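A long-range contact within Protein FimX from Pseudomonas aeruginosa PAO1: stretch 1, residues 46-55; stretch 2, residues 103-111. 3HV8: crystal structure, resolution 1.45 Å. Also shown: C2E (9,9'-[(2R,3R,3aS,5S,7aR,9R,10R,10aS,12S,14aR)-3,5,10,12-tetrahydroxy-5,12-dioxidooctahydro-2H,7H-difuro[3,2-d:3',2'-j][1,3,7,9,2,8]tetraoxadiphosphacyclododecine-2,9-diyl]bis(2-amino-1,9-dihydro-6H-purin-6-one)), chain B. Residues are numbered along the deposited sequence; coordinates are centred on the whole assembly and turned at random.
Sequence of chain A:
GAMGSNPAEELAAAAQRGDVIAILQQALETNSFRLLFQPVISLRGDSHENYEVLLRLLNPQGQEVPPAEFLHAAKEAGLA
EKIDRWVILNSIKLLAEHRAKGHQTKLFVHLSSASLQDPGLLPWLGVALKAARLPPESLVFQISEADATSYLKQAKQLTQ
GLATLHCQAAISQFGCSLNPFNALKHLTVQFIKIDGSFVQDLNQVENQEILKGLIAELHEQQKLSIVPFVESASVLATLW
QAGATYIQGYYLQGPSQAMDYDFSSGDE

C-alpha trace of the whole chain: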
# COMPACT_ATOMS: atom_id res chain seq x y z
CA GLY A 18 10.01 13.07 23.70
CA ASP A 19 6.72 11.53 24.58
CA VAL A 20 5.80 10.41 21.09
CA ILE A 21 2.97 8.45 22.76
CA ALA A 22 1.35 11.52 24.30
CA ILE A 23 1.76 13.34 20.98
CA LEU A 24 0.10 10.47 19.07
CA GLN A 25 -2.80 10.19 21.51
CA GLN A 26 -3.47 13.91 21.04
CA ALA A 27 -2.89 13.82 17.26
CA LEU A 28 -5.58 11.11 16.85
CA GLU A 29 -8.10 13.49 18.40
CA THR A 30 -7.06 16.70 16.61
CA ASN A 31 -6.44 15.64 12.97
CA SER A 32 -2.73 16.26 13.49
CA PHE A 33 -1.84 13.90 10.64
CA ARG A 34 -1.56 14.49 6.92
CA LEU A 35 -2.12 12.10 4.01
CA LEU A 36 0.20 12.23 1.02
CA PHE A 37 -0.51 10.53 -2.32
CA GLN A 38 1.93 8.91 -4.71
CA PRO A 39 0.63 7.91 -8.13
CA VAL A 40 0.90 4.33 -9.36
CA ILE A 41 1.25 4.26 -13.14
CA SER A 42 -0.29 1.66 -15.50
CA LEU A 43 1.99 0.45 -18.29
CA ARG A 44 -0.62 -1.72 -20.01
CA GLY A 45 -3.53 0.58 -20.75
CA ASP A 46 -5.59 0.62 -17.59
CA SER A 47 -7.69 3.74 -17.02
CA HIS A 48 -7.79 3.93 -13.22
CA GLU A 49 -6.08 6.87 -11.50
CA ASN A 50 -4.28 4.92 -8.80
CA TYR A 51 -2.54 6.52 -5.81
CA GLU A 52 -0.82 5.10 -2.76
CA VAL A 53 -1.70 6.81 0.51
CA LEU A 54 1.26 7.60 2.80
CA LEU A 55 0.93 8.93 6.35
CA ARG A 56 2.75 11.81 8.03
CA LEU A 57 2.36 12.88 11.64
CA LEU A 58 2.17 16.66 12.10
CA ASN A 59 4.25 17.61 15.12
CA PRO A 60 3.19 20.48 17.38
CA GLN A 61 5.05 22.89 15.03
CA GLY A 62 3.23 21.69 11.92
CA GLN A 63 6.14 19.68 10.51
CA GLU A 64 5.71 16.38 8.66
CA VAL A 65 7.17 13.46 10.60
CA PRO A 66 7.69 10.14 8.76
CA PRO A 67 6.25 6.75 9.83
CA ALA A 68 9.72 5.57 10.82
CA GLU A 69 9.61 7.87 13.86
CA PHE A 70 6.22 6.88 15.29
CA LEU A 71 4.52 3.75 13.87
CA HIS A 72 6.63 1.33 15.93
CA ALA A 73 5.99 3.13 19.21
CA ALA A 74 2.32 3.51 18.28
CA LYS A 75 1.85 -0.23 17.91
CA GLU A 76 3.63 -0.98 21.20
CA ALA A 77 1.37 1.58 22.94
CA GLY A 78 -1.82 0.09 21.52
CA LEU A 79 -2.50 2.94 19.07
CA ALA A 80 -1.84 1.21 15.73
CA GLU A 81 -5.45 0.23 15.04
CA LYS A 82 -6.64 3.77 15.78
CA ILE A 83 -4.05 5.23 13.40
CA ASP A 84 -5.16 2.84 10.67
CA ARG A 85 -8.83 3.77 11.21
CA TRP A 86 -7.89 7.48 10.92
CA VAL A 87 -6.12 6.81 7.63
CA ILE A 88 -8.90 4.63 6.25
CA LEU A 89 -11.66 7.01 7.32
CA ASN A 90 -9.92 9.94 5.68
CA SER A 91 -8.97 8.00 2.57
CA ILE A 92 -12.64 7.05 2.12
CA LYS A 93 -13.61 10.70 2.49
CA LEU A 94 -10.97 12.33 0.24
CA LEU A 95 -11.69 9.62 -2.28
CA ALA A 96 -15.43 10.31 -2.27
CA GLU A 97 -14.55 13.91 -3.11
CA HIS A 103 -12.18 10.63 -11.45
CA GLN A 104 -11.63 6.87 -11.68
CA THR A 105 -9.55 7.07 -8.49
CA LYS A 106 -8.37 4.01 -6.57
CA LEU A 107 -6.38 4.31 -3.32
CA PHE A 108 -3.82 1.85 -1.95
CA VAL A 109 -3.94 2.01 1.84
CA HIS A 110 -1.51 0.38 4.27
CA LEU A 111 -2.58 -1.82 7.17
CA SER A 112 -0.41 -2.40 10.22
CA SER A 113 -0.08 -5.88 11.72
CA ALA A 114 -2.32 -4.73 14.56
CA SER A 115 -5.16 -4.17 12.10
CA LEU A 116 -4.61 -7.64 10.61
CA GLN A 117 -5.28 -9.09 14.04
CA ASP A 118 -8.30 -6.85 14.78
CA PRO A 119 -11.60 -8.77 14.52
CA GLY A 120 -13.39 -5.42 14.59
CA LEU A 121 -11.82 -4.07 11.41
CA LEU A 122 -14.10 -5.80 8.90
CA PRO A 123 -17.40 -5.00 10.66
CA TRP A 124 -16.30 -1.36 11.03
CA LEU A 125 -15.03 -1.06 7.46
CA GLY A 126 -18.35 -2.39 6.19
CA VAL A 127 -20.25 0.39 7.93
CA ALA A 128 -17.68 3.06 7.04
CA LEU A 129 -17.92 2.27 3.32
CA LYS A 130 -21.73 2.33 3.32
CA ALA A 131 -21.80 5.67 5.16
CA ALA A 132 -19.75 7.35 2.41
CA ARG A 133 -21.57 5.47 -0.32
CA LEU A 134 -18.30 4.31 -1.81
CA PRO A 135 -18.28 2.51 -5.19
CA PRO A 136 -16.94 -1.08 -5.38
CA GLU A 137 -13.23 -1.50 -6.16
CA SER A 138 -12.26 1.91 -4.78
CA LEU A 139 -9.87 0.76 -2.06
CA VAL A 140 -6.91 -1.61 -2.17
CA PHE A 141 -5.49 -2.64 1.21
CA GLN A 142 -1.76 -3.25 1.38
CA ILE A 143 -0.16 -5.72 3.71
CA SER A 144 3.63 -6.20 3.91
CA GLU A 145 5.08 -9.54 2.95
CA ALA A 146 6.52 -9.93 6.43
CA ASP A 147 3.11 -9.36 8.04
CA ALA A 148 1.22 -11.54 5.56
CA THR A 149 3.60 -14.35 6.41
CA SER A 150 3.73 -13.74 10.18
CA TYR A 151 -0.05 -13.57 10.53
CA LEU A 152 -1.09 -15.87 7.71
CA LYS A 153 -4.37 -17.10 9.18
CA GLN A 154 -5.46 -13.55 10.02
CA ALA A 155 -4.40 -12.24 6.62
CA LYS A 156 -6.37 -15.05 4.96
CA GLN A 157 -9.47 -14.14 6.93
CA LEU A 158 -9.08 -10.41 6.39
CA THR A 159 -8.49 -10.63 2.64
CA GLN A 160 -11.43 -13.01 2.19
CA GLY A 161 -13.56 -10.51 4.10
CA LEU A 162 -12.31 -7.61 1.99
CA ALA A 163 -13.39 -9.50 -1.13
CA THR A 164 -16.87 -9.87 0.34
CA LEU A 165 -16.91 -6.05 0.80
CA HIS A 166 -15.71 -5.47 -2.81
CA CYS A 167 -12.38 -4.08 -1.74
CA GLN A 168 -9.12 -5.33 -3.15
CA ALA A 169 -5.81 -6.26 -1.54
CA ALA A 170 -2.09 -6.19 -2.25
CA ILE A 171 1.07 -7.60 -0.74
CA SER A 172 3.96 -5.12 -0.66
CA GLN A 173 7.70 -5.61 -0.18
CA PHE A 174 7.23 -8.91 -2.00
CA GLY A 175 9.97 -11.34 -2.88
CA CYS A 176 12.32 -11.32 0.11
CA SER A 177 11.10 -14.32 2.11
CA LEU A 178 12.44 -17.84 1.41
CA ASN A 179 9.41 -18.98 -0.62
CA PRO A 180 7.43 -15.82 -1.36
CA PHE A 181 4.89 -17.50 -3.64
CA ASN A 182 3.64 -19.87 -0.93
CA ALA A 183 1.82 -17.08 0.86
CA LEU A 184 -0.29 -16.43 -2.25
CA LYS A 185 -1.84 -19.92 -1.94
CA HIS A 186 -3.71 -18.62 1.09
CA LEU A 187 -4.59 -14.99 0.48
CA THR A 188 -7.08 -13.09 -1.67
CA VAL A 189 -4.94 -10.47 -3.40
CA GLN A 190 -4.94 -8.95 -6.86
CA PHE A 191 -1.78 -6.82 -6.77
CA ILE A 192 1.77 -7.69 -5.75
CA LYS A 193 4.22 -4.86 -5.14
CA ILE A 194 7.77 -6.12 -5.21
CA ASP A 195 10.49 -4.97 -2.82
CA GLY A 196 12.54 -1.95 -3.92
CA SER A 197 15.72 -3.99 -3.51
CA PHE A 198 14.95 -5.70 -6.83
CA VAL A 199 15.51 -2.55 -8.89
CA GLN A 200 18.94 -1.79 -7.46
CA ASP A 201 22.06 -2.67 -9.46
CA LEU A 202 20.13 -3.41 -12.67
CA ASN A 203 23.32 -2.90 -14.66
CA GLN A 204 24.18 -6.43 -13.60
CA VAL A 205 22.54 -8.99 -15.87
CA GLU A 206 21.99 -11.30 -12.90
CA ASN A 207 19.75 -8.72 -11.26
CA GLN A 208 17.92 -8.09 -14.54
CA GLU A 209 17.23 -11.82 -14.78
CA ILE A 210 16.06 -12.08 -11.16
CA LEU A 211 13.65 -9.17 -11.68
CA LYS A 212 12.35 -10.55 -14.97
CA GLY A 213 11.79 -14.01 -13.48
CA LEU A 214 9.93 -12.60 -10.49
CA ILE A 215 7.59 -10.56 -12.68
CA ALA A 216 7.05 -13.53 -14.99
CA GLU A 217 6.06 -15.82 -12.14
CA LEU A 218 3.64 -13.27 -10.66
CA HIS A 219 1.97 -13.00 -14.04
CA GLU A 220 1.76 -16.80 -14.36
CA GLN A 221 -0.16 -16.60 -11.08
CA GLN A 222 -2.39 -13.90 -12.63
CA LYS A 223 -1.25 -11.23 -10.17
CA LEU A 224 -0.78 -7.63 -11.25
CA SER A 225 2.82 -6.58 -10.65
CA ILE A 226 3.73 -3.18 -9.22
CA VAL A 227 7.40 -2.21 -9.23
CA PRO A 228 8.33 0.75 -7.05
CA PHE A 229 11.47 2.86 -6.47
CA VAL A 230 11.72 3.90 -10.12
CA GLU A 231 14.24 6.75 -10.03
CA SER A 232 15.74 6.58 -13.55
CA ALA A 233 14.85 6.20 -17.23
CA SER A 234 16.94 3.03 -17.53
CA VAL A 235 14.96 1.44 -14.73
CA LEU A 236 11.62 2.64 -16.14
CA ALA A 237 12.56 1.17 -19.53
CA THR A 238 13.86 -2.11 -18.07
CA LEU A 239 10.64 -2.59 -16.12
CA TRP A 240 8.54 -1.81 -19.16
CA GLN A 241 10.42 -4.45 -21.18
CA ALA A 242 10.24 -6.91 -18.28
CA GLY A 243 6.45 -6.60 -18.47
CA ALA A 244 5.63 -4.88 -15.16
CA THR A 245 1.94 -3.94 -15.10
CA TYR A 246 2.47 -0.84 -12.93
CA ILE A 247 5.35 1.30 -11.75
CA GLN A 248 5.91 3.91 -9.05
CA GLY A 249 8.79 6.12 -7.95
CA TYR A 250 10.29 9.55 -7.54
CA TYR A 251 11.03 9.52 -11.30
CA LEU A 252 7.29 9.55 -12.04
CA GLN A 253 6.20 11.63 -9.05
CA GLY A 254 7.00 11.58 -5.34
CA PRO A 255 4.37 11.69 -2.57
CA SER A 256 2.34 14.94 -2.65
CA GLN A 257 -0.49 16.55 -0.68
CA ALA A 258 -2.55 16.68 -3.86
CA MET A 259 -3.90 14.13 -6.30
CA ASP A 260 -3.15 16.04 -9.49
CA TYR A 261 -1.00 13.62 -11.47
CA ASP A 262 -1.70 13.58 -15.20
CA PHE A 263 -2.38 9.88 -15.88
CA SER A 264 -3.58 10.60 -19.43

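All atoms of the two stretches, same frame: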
# COMPACT_ATOMS: atom_id res chain seq x y z
N ASP A 46 -4.50 0.49 -18.53
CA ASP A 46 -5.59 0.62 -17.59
C ASP A 46 -5.94 2.08 -17.31
O ASP A 46 -5.06 2.94 -17.27
CB ASP A 46 -5.28 -0.10 -16.29
CG ASP A 46 -6.48 -0.22 -15.41
OD1 ASP A 46 -7.27 -1.17 -15.63
OD2 ASP A 46 -6.65 0.63 -14.51
N SER A 47 -7.22 2.35 -17.11
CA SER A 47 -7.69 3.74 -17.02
C SER A 47 -7.85 4.29 -15.61
O SER A 47 -8.15 5.47 -15.43
CB SER A 47 -9.00 3.91 -17.80
OG SER A 47 -10.04 3.15 -17.22
N HIS A 48 -7.66 3.45 -14.59
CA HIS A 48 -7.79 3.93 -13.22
C HIS A 48 -6.70 4.96 -12.88
O HIS A 48 -5.57 4.85 -13.35
CB HIS A 48 -7.67 2.77 -12.23
CG HIS A 48 -8.81 1.80 -12.26
ND1 HIS A 48 -8.80 0.65 -13.03
CD2 HIS A 48 -9.99 1.80 -11.60
CE1 HIS A 48 -9.93 -0.00 -12.85
NE2 HIS A 48 -10.67 0.67 -11.99
N GLU A 49 -7.06 5.94 -12.06
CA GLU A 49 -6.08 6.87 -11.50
C GLU A 49 -5.70 6.38 -10.11
O GLU A 49 -6.35 6.71 -9.10
CB GLU A 49 -6.66 8.28 -11.46
CG GLU A 49 -7.23 8.68 -12.81
CD GLU A 49 -7.50 10.16 -12.95
OE1 GLU A 49 -7.47 10.88 -11.93
OE2 GLU A 49 -7.74 10.60 -14.10
N ASN A 50 -4.66 5.56 -10.06
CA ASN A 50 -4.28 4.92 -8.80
C ASN A 50 -3.31 5.79 -8.01
O ASN A 50 -2.34 6.32 -8.58
CB ASN A 50 -3.61 3.56 -9.08
CG ASN A 50 -4.53 2.58 -9.82
OD1 ASN A 50 -4.27 2.21 -10.95
ND2 ASN A 50 -5.58 2.15 -9.16
N TYR A 51 -3.53 5.92 -6.70
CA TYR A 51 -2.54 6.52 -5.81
C TYR A 51 -2.34 5.67 -4.57
O TYR A 51 -3.30 5.09 -4.04
CB TYR A 51 -2.99 7.88 -5.31
CG TYR A 51 -3.10 8.99 -6.33
CD1 TYR A 51 -2.06 9.89 -6.52
CD2 TYR A 51 -4.26 9.16 -7.06
CE1 TYR A 51 -2.17 10.93 -7.43
CE2 TYR A 51 -4.39 10.19 -7.97
CZ TYR A 51 -3.33 11.07 -8.15
OH TYR A 51 -3.45 12.11 -9.05
N GLU A 52 -1.11 5.62 -4.09
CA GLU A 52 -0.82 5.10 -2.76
C GLU A 52 -0.92 6.21 -1.74
O GLU A 52 -0.43 7.32 -1.95
CB GLU A 52 0.59 4.50 -2.71
CG GLU A 52 0.93 3.90 -1.37
CD GLU A 52 2.34 3.35 -1.33
OE1 GLU A 52 3.15 3.67 -2.22
OE2 GLU A 52 2.63 2.56 -0.40
N VAL A 53 -1.59 5.91 -0.63
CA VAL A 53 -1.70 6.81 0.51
C VAL A 53 -0.52 6.58 1.48
O VAL A 53 -0.21 5.44 1.84
CB VAL A 53 -3.03 6.57 1.25
CG1 VAL A 53 -3.12 7.44 2.49
CG2 VAL A 53 -4.22 6.84 0.30
N LEU A 54 0.14 7.66 1.86
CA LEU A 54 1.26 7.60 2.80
C LEU A 54 1.03 8.59 3.93
O LEU A 54 0.61 9.73 3.70
CB LEU A 54 2.58 7.91 2.10
CG LEU A 54 2.97 6.92 1.00
CD1 LEU A 54 4.05 7.48 0.09
CD2 LEU A 54 3.39 5.57 1.58
N LEU A 55 1.29 8.15 5.15
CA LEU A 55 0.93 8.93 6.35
C LEU A 55 2.08 9.78 6.90
O LEU A 55 3.21 9.32 6.97
CB LEU A 55 0.50 7.97 7.45
CG LEU A 55 0.09 8.64 8.76
CD1 LEU A 55 -1.15 9.50 8.55
CD2 LEU A 55 -0.16 7.59 9.82
N HIS A 103 -13.50 11.25 -11.53
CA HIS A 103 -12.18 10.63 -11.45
C HIS A 103 -12.28 9.15 -11.12
O HIS A 103 -12.93 8.77 -10.14
CB HIS A 103 -11.32 11.33 -10.39
CG HIS A 103 -10.75 12.64 -10.83
ND1 HIS A 103 -9.69 12.74 -11.72
CD2 HIS A 103 -11.08 13.91 -10.50
CE1 HIS A 103 -9.40 14.01 -11.91
NE2 HIS A 103 -10.23 14.74 -11.19
N GLN A 104 -11.64 8.31 -11.93
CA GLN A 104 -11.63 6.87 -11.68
C GLN A 104 -10.54 6.52 -10.66
O GLN A 104 -9.66 5.69 -10.93
CB GLN A 104 -11.44 6.11 -12.99
CG GLN A 104 -12.10 4.73 -12.99
CD GLN A 104 -11.79 3.92 -14.23
OE1 GLN A 104 -12.23 2.77 -14.35
NE2 GLN A 104 -11.04 4.50 -15.16
N THR A 105 -10.60 7.16 -9.50
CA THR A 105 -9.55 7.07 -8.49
C THR A 105 -9.64 5.78 -7.69
O THR A 105 -10.72 5.37 -7.28
CB THR A 105 -9.64 8.24 -7.49
OG1 THR A 105 -9.87 9.47 -8.18
CG2 THR A 105 -8.35 8.35 -6.66
N LYS A 106 -8.48 5.16 -7.47
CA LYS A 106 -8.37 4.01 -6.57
C LYS A 106 -7.23 4.32 -5.61
O LYS A 106 -6.19 4.82 -6.03
CB LYS A 106 -8.08 2.76 -7.39
CG LYS A 106 -7.97 1.49 -6.61
CD LYS A 106 -7.80 0.28 -7.53
CE LYS A 106 -9.07 -0.01 -8.31
NZ LYS A 106 -9.09 -1.42 -8.83
N LEU A 107 -7.42 4.04 -4.32
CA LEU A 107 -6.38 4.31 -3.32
C LEU A 107 -5.85 3.02 -2.72
O LEU A 107 -6.63 2.13 -2.35
CB LEU A 107 -6.92 5.19 -2.20
CG LEU A 107 -7.31 6.62 -2.58
CD1 LEU A 107 -7.75 7.37 -1.32
CD2 LEU A 107 -6.14 7.34 -3.28
N PHE A 108 -4.52 2.94 -2.62
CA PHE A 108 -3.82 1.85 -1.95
C PHE A 108 -3.49 2.30 -0.54
O PHE A 108 -2.79 3.31 -0.35
CB PHE A 108 -2.52 1.52 -2.71
CG PHE A 108 -2.74 0.81 -4.02
CD1 PHE A 108 -2.33 -0.52 -4.17
CD2 PHE A 108 -3.33 1.45 -5.09
CE1 PHE A 108 -2.52 -1.19 -5.37
CE2 PHE A 108 -3.53 0.78 -6.30
CZ PHE A 108 -3.11 -0.54 -6.43
N VAL A 109 -4.02 1.58 0.45
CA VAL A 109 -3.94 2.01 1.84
C VAL A 109 -3.28 0.94 2.67
O VAL A 109 -3.69 -0.23 2.66
CB VAL A 109 -5.36 2.29 2.39
CG1 VAL A 109 -5.32 2.61 3.89
CG2 VAL A 109 -6.04 3.40 1.60
N HIS A 110 -2.24 1.31 3.42
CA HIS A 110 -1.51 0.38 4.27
C HIS A 110 -2.31 -0.06 5.48
O HIS A 110 -3.10 0.72 6.04
CB HIS A 110 -0.24 1.06 4.79
CG HIS A 110 0.82 1.26 3.75
ND1 HIS A 110 1.61 0.23 3.29
CD2 HIS A 110 1.24 2.37 3.11
CE1 HIS A 110 2.47 0.70 2.40
NE2 HIS A 110 2.26 2.00 2.27
N LEU A 111 -2.10 -1.31 5.88
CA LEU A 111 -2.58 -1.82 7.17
C LEU A 111 -1.41 -2.27 8.02
O LEU A 111 -0.52 -3.00 7.55
CB LEU A 111 -3.54 -2.99 6.96
CG LEU A 111 -4.85 -2.65 6.28
CD1 LEU A 111 -5.67 -3.94 6.11
CD2 LEU A 111 -5.65 -1.58 7.04
P1 C2E B . 6.72 1.38 2.16
O2P C2E B . 6.32 0.11 1.29
O1P C2E B . 8.19 1.33 2.32
O5' C2E B . 6.47 2.79 1.44
C5' C2E B . 7.46 3.23 0.49
C4' C2E B . 8.49 4.21 1.08
O4' C2E B . 9.38 4.64 0.02
C3' C2E B . 7.70 5.45 1.48
O3' C2E B . 8.27 6.01 2.68
C2' C2E B . 7.82 6.39 0.26
O2' C2E B . 7.76 7.77 0.59
C1' C2E B . 9.22 6.03 -0.25
N9 C2E B . 9.43 6.26 -1.67
C8 C2E B . 8.48 6.44 -2.64
N7 C2E B . 9.05 6.45 -3.82
C5 C2E B . 10.39 6.29 -3.66
C6 C2E B . 11.48 6.22 -4.55
O6 C2E B . 11.35 6.27 -5.78
N1 C2E B . 12.70 6.08 -4.01
C2 C2E B . 12.89 6.00 -2.67
N2 C2E B . 14.16 5.85 -2.19
N3 C2E B . 11.88 6.06 -1.82
C4 C2E B . 10.64 6.19 -2.29
P11 C2E B . 7.24 6.45 3.83
O21 C2E B . 8.09 7.10 4.99
O11 C2E B . 6.17 7.30 3.29
O5A C2E B . 6.57 5.10 4.30
C5A C2E B . 7.39 4.08 4.89
C4A C2E B . 6.53 2.94 5.42
O4A C2E B . 5.65 3.44 6.44
C3A C2E B . 5.61 2.29 4.39
O3A C2E B . 6.24 1.25 3.66
C2A C2E B . 4.56 1.65 5.30
O2A C2E B . 5.09 0.46 5.91
C1A C2E B . 4.45 2.69 6.42
N91 C2E B . 3.34 3.59 6.13
C81 C2E B . 3.35 4.75 5.41
N71 C2E B . 2.14 5.24 5.40
C51 C2E B . 1.32 4.45 6.16
C61 C2E B . -0.04 4.48 6.54
O61 C2E B . -0.85 5.30 6.10
N11 C2E B . -0.45 3.47 7.35
C21 C2E B . 0.38 2.47 7.79
N21 C2E B . -0.12 1.47 8.57
N31 C2E B . 1.64 2.42 7.42
C41 C2E B . 2.11 3.40 6.64
O HOH W 1 -10.61 9.42 -14.31
O HOH W 2 -7.95 11.05 -9.11
O HOH W 3 -1.76 4.12 3.69

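The apolar centre of this contact lies on the face of the sheet that carries the side chains of Y51 and L107. Y51 CB sits 3.8 Å from L107 CD2, and V53 CG2 lies 3.9 Å from L107 CD1 and 4.1 Å from L107 CD2, so the L107 side chain packs against both residues, with CD2 in reach of each. V53, whose CA-to-CB bond points toward the other stretch, also brings CG2 to 4.1 Å from V109 CG2. These are ordinary van der Waals separations. T105 extends the same face at the edge of the Y51 ring, with T105 CG2 4.2 Å from Y51 CD2, near the ring plane.

The backbone holds these side chains in register. Strands 49-55 and 105-110 run parallel, their N-to-C directions 30° apart, and the bridged pairs are E49 with T105, N50 with K106, Y51 with L107 and E52 with F108. The hydrogen bonds follow the staggered pattern of a parallel pair, in which a residue of one strand bonds to the residues flanking its partner. E49 N donates to Q104 O at 2.8 Å and K106 N to E49 O at 3.1 Å; Y51 N donates to K106 O at 3.0 Å and F108 N to Y51 O at 2.9 Å. V53 N to F108 O, at 2.9 Å and 175°, is the most nearly linear of the series. The same carbonyls receive CA-H...O contacts, among them T105 CA to E49 O and L107 CA to Y51 O, both 3.3 Å.

On the opposite face, N50 and E52 accompany K106 and F108. N50 ND2 lies 3.1 Å from K106 CB and 3.8 Å from F108 CE2, at the edge of the F108 ring. These neighbours are carbon atoms, and ND2 is buried without a polar partner anywhere in the model. E52 extends with chi1 and chi2 both t, and its OE2 accepts a weak hydrogen bond from H110 NE2 at 2.8 Å; the angle of 124° is the evidence for weakness. Beyond it, water 3 accepts from H110 N at 2.9 Å and donates to V53 O and to C2E O61, both at 2.8 Å, linking the strands to the ligand. L55 N donates directly to C2E N71 at 3.0 Å.

At the other end the contact becomes polar and more exposed. The H48 ring lies between K106 CE, 4.2 Å from its centroid and 25° off the normal, a CH-pi contact, and Q104 OE1 over the opposite face. D46 OD2 accepts from both H48 N at 3.0 Å and H48 ND1 at 2.6 Å, tethering backbone and ring together. Q104 NE2 donates to S47 OG at 2.7 Å, while H103 ND1 donates to E49 OE1 at 2.9 Å. Water 2 joins E49 OE1, at 2.9 Å, to T105 OG1, at 2.7 Å, adding a bridge alongside the direct bonds.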